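Local coordinates for probable secreted solute-binding lipoprotein (Streptomyces coelicolor, PDB 3I3V), which probably binds a solute outside the cell and hands it to a membrane transporter, as other extracellular solute-binding proteins do, at residues 6-18 and 62-74. Numbering follows the deposited sequence.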
loop_
_atom_site.group_PDB
_atom_site.type_symbol
_atom_site.label_atom_id
_atom_site.label_comp_id
_atom_site.label_asym_id
_atom_site.label_seq_id
_atom_site.Cartn_x
_atom_site.Cartn_y
_atom_site.Cartn_z
ATOM N N ASP C 6 24.399 8.005 -45.418
ATOM C CA ASP C 6 23.537 8.686 -44.450
ATOM C C ASP C 6 23.127 7.767 -43.333
ATOM O O ASP C 6 23.123 6.556 -43.492
ATOM C CB ASP C 6 22.264 9.220 -45.102
ATOM C CG ASP C 6 22.557 10.206 -46.212
ATOM O OD1 ASP C 6 23.634 10.872 -46.191
ATOM O OD2 ASP C 6 21.704 10.348 -47.118
ATOM N N PRO C 7 22.814 8.333 -42.163
ATOM C CA PRO C 7 22.392 7.482 -41.054
ATOM C C PRO C 7 21.042 6.963 -41.559
ATOM O O PRO C 7 20.663 7.245 -42.696
ATOM C CB PRO C 7 22.253 8.468 -39.889
ATOM C CG PRO C 7 23.215 9.533 -40.228
ATOM C CD PRO C 7 22.986 9.720 -41.716
ATOM N N ASP C 8 20.310 6.226 -40.739
ATOM C CA ASP C 8 19.018 5.683 -41.171
ATOM C C ASP C 8 19.180 4.892 -42.480
ATOM O O ASP C 8 18.206 4.623 -43.183
ATOM C CB ASP C 8 17.971 6.795 -41.374
ATOM C CG ASP C 8 18.264 8.039 -40.558
ATOM O OD1 ASP C 8 18.458 7.926 -39.328
ATOM O OD2 ASP C 8 18.294 9.131 -41.161
ATOM N N THR C 9 20.418 4.544 -42.813
ATOM C CA THR C 9 20.700 3.749 -44.002
ATOM C C THR C 9 21.710 2.714 -43.588
ATOM O O THR C 9 22.864 3.022 -43.408
ATOM C CB THR C 9 21.325 4.561 -45.123
ATOM O OG1 THR C 9 20.330 5.384 -45.724
ATOM C CG2 THR C 9 21.894 3.636 -46.182
ATOM N N LEU C 10 21.273 1.479 -43.460
ATOM C CA LEU C 10 22.157 0.429 -43.051
ATOM C C LEU C 10 22.613 -0.282 -44.310
ATOM O O LEU C 10 21.771 -0.758 -45.053
ATOM C CB LEU C 10 21.395 -0.546 -42.173
ATOM C CG LEU C 10 22.008 -1.209 -40.957
ATOM C CD1 LEU C 10 21.605 -2.659 -40.880
ATOM C CD2 LEU C 10 23.494 -1.061 -40.984
ATOM N N VAL C 11 23.922 -0.344 -44.574
ATOM C CA VAL C 11 24.417 -1.040 -45.771
ATOM C C VAL C 11 25.007 -2.358 -45.301
ATOM O O VAL C 11 25.892 -2.383 -44.445
ATOM C CB VAL C 11 25.516 -0.241 -46.502
ATOM C CG1 VAL C 11 25.938 -0.983 -47.765
ATOM C CG2 VAL C 11 25.018 1.153 -46.841
ATOM N N VAL C 12 24.511 -3.446 -45.880
ATOM C CA VAL C 12 24.930 -4.794 -45.530
ATOM C C VAL C 12 25.623 -5.507 -46.695
ATOM O O VAL C 12 25.029 -5.691 -47.754
ATOM C CB VAL C 12 23.704 -5.645 -45.099
ATOM C CG1 VAL C 12 24.120 -7.081 -44.821
ATOM C CG2 VAL C 12 23.056 -5.030 -43.877
ATOM N N HIS C 13 26.877 -5.906 -46.476
ATOM C CA HIS C 13 27.665 -6.634 -47.472
ATOM C C HIS C 13 27.490 -8.108 -47.120
ATOM O O HIS C 13 28.033 -8.574 -46.122
ATOM C CB HIS C 13 29.141 -6.231 -47.381
ATOM C CG HIS C 13 29.904 -6.466 -48.644
ATOM N ND1 HIS C 13 31.227 -6.140 -48.784
ATOM C CD2 HIS C 13 29.501 -6.977 -49.833
ATOM C CE1 HIS C 13 31.620 -6.436 -50.016
ATOM N NE2 HIS C 13 30.593 -6.941 -50.666
ATOM N N THR C 14 26.744 -8.827 -47.955
ATOM C CA THR C 14 26.390 -10.227 -47.711
ATOM C C THR C 14 26.663 -11.220 -48.816
ATOM O O THR C 14 26.618 -10.876 -49.990
ATOM C CB THR C 14 24.882 -10.360 -47.492
ATOM O OG1 THR C 14 24.398 -9.203 -46.810
ATOM C CG2 THR C 14 24.558 -11.602 -46.711
ATOM N N GLN C 15 26.860 -12.475 -48.420
ATOM C CA GLN C 15 27.067 -13.567 -49.362
ATOM C C GLN C 15 25.705 -14.161 -49.692
ATOM O O GLN C 15 25.588 -14.987 -50.594
ATOM C CB GLN C 15 27.945 -14.653 -48.753
ATOM C CG GLN C 15 29.402 -14.271 -48.647
ATOM C CD GLN C 15 30.258 -15.410 -48.155
ATOM O OE1 GLN C 15 29.940 -16.047 -47.147
ATOM N NE2 GLN C 15 31.360 -15.673 -48.857
ATOM N N LEU C 16 24.685 -13.741 -48.941
ATOM C CA LEU C 16 23.317 -14.213 -49.128
ATOM C C LEU C 16 22.551 -13.251 -50.019
ATOM O O LEU C 16 22.781 -12.040 -49.974
ATOM C CB LEU C 16 22.580 -14.300 -47.787
ATOM C CG LEU C 16 23.097 -15.244 -46.706
ATOM C CD1 LEU C 16 22.112 -15.255 -45.550
ATOM C CD2 LEU C 16 23.268 -16.647 -47.274
ATOM N N GLY C 17 21.617 -13.781 -50.806
ATOM C CA GLY C 17 20.834 -12.915 -51.675
ATOM C C GLY C 17 20.503 -13.516 -53.028
ATOM O O GLY C 17 19.574 -13.071 -53.698
ATOM N N THR C 18 21.271 -14.517 -53.441
ATOM C CA THR C 18 21.028 -15.179 -54.715
ATOM C C THR C 18 21.063 -16.700 -54.594
ATOM O O THR C 18 20.078 -17.309 -54.181
ATOM C CB THR C 18 22.040 -14.729 -55.785
ATOM O OG1 THR C 18 23.372 -14.815 -55.262
ATOM C CG2 THR C 18 21.742 -13.296 -56.217
ATOM N N ARG C 62 37.755 3.587 -47.216
ATOM C CA ARG C 62 36.926 4.167 -46.164
ATOM C C ARG C 62 35.462 4.334 -46.558
ATOM O O ARG C 62 34.856 5.386 -46.319
ATOM C CB ARG C 62 37.507 5.516 -45.728
ATOM C CG ARG C 62 38.911 5.411 -45.155
ATOM C CD ARG C 62 39.431 6.776 -44.740
ATOM N NE ARG C 62 40.829 6.708 -44.321
ATOM C CZ ARG C 62 41.256 5.999 -43.284
ATOM N NH1 ARG C 62 40.392 5.303 -42.557
ATOM N NH2 ARG C 62 42.545 5.977 -42.984
ATOM N N LYS C 63 34.895 3.298 -47.169
ATOM C CA LYS C 63 33.492 3.333 -47.564
ATOM C C LYS C 63 32.891 1.925 -47.545
ATOM O O LYS C 63 32.018 1.602 -48.345
ATOM C CB LYS C 63 33.342 3.977 -48.949
ATOM C CG LYS C 63 34.009 3.220 -50.097
ATOM C CD LYS C 63 33.887 4.003 -51.417
ATOM C CE LYS C 63 34.450 3.232 -52.613
ATOM N NZ LYS C 63 33.706 1.961 -52.897
ATOM N N GLU C 64 33.360 1.099 -46.611
ATOM C CA GLU C 64 32.880 -0.273 -46.487
ATOM C C GLU C 64 31.490 -0.345 -45.859
ATOM O O GLU C 64 31.074 0.560 -45.132
ATOM C CB GLU C 64 33.857 -1.118 -45.654
ATOM C CG GLU C 64 33.831 -0.854 -44.147
ATOM C CD GLU C 64 34.511 0.453 -43.756
ATOM O OE1 GLU C 64 34.582 0.758 -42.547
ATOM O OE2 GLU C 64 34.975 1.171 -44.662
ATOM N N ALA C 65 30.780 -1.432 -46.148
ATOM C CA ALA C 65 29.444 -1.652 -45.611
ATOM C C ALA C 65 29.470 -1.561 -44.086
ATOM O O ALA C 65 30.528 -1.687 -43.472
ATOM C CB ALA C 65 28.931 -3.022 -46.052
ATOM N N ASP C 66 28.303 -1.348 -43.479
ATOM C CA ASP C 66 28.181 -1.236 -42.026
ATOM C C ASP C 66 28.181 -2.598 -41.331
ATOM O O ASP C 66 28.642 -2.738 -40.192
ATOM C CB ASP C 66 26.887 -0.496 -41.674
ATOM C CG ASP C 66 26.767 0.830 -42.388
ATOM O OD1 ASP C 66 27.651 1.690 -42.185
ATOM O OD2 ASP C 66 25.792 1.012 -43.154
ATOM N N VAL C 67 27.644 -3.598 -42.024
ATOM C CA VAL C 67 27.552 -4.954 -41.493
ATOM C C VAL C 67 27.954 -5.926 -42.588
ATOM O O VAL C 67 27.585 -5.757 -43.758
ATOM C CB VAL C 67 26.106 -5.291 -41.056
ATOM C CG1 VAL C 67 26.018 -6.743 -40.632
ATOM C CG2 VAL C 67 25.666 -4.383 -39.920
ATOM N N VAL C 68 28.708 -6.946 -42.208
ATOM C CA VAL C 68 29.158 -7.942 -43.166
ATOM C C VAL C 68 28.613 -9.314 -42.807
ATOM O O VAL C 68 28.496 -9.657 -41.639
ATOM C CB VAL C 68 30.703 -8.015 -43.209
ATOM C CG1 VAL C 68 31.144 -8.909 -44.357
ATOM C CG2 VAL C 68 31.291 -6.615 -43.349
HETATM N N MSE C 69 28.263 -10.101 -43.811
HETATM C CA MSE C 69 27.759 -11.438 -43.549
HETATM C C MSE C 69 28.609 -12.446 -44.290
HETATM O O MSE C 69 28.375 -12.720 -45.462
HETATM C CB MSE C 69 26.298 -11.553 -43.974
HETATM C CG MSE C 69 25.358 -10.629 -43.199
HETATM SE SE MSE C 69 23.489 -10.818 -43.726
HETATM C CE MSE C 69 23.224 -12.629 -43.083
ATOM N N VAL C 70 29.596 -12.994 -43.587
ATOM C CA VAL C 70 30.515 -13.984 -44.154
ATOM C C VAL C 70 30.835 -15.070 -43.139
ATOM O O VAL C 70 30.591 -14.915 -41.941
ATOM C CB VAL C 70 31.885 -13.367 -44.564
ATOM C CG1 VAL C 70 31.927 -13.128 -46.035
ATOM C CG2 VAL C 70 32.146 -12.076 -43.778
ATOM N N ASN C 71 31.410 -16.163 -43.626
ATOM C CA ASN C 71 31.775 -17.254 -42.753
ATOM C C ASN C 71 33.180 -16.999 -42.227
ATOM O O ASN C 71 33.801 -15.980 -42.546
ATOM C CB ASN C 71 31.717 -18.594 -43.495
ATOM C CG ASN C 71 32.652 -18.641 -44.705
ATOM O OD1 ASN C 71 33.276 -19.675 -44.989
ATOM N ND2 ASN C 71 32.737 -17.533 -45.432
ATOM N N LEU C 72 33.672 -17.928 -41.416
ATOM C CA LEU C 72 34.993 -17.810 -40.832
ATOM C C LEU C 72 35.967 -18.713 -41.564
ATOM O O LEU C 72 35.879 -19.939 -41.478
ATOM C CB LEU C 72 34.963 -18.196 -39.350
ATOM C CG LEU C 72 36.307 -17.973 -38.647
ATOM C CD1 LEU C 72 36.579 -16.470 -38.579
ATOM C CD2 LEU C 72 36.295 -18.582 -37.252
ATOM N N TYR C 73 36.887 -18.104 -42.298
ATOM C CA TYR C 73 37.898 -18.864 -43.012
ATOM C C TYR C 73 39.174 -18.034 -43.072
ATOM O O TYR C 73 39.195 -16.882 -42.634
ATOM C CB TYR C 73 37.421 -19.236 -44.422
ATOM C CG TYR C 73 37.319 -18.091 -45.404
ATOM C CD1 TYR C 73 36.319 -17.119 -45.287
ATOM C CD2 TYR C 73 38.217 -17.985 -46.468
ATOM C CE1 TYR C 73 36.219 -16.066 -46.214
ATOM C CE2 TYR C 73 38.132 -16.947 -47.389
ATOM C CZ TYR C 73 37.136 -15.993 -47.264
ATOM O OH TYR C 73 37.044 -14.989 -48.200
ATOM N N ASP C 74 40.229 -18.624 -43.620
ATOM C CA ASP C 74 41.538 -17.979 -43.720
ATOM C C ASP C 74 41.564 -16.448 -43.740
ATOM O O ASP C 74 42.106 -15.819 -42.831
ATOM C CB ASP C 74 42.289 -18.502 -44.949
ATOM C CG ASP C 74 43.734 -18.033 -44.982
ATOM O OD1 ASP C 74 44.114 -17.329 -45.948
ATOM O OD2 ASP C 74 44.486 -18.366 -44.035
#
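With chi1 at -53°, Asp66 sets its carboxylate beside its own backbone N and against Val11, where OD2 takes Val11 N at 2.7 Å through its anti lone pair. An aspartate suits this place, supplying the acceptor before strand 67-70 begins, and Lys299 forms a salt bridge with the same oxygen. Val11 O is gripped twice, by Asp66 N (2.8 Å) and, in the carbonyl plane, by Val67 N. The parallel ladder continues with His13 N to Val67 O and Met69 N to His13 O, both 2.8 Å. Strands 9-14 and 67-70 are the inner pair of a four-stranded sheet (41-46, 9-14, 67-70, antiparallel 289-292) in one lobe of the periplasmic-binding-protein fold. Thr14 holds CG2 anti to the backbone N, which lays that methyl on CB of selenomethionine Met69, a tight 3.2 Å, and near SE; unbranched Met69 carries its CE to Leu16 CD1 (3.8 Å). Ala65 ends at CB, so this methyl can lie 3.5 Å from His13 CB, while His13 NE2 hydrogen-bonds to Asn47 ND2. The long Gln15 chain crosses Val70 at about a right angle, CD 3.5 Å from Val70 CG1, and NE2 donates a hydrogen bond to Gly48 O; an alanine here would probably uncover CG1 and leave that carbonyl without its amide donor.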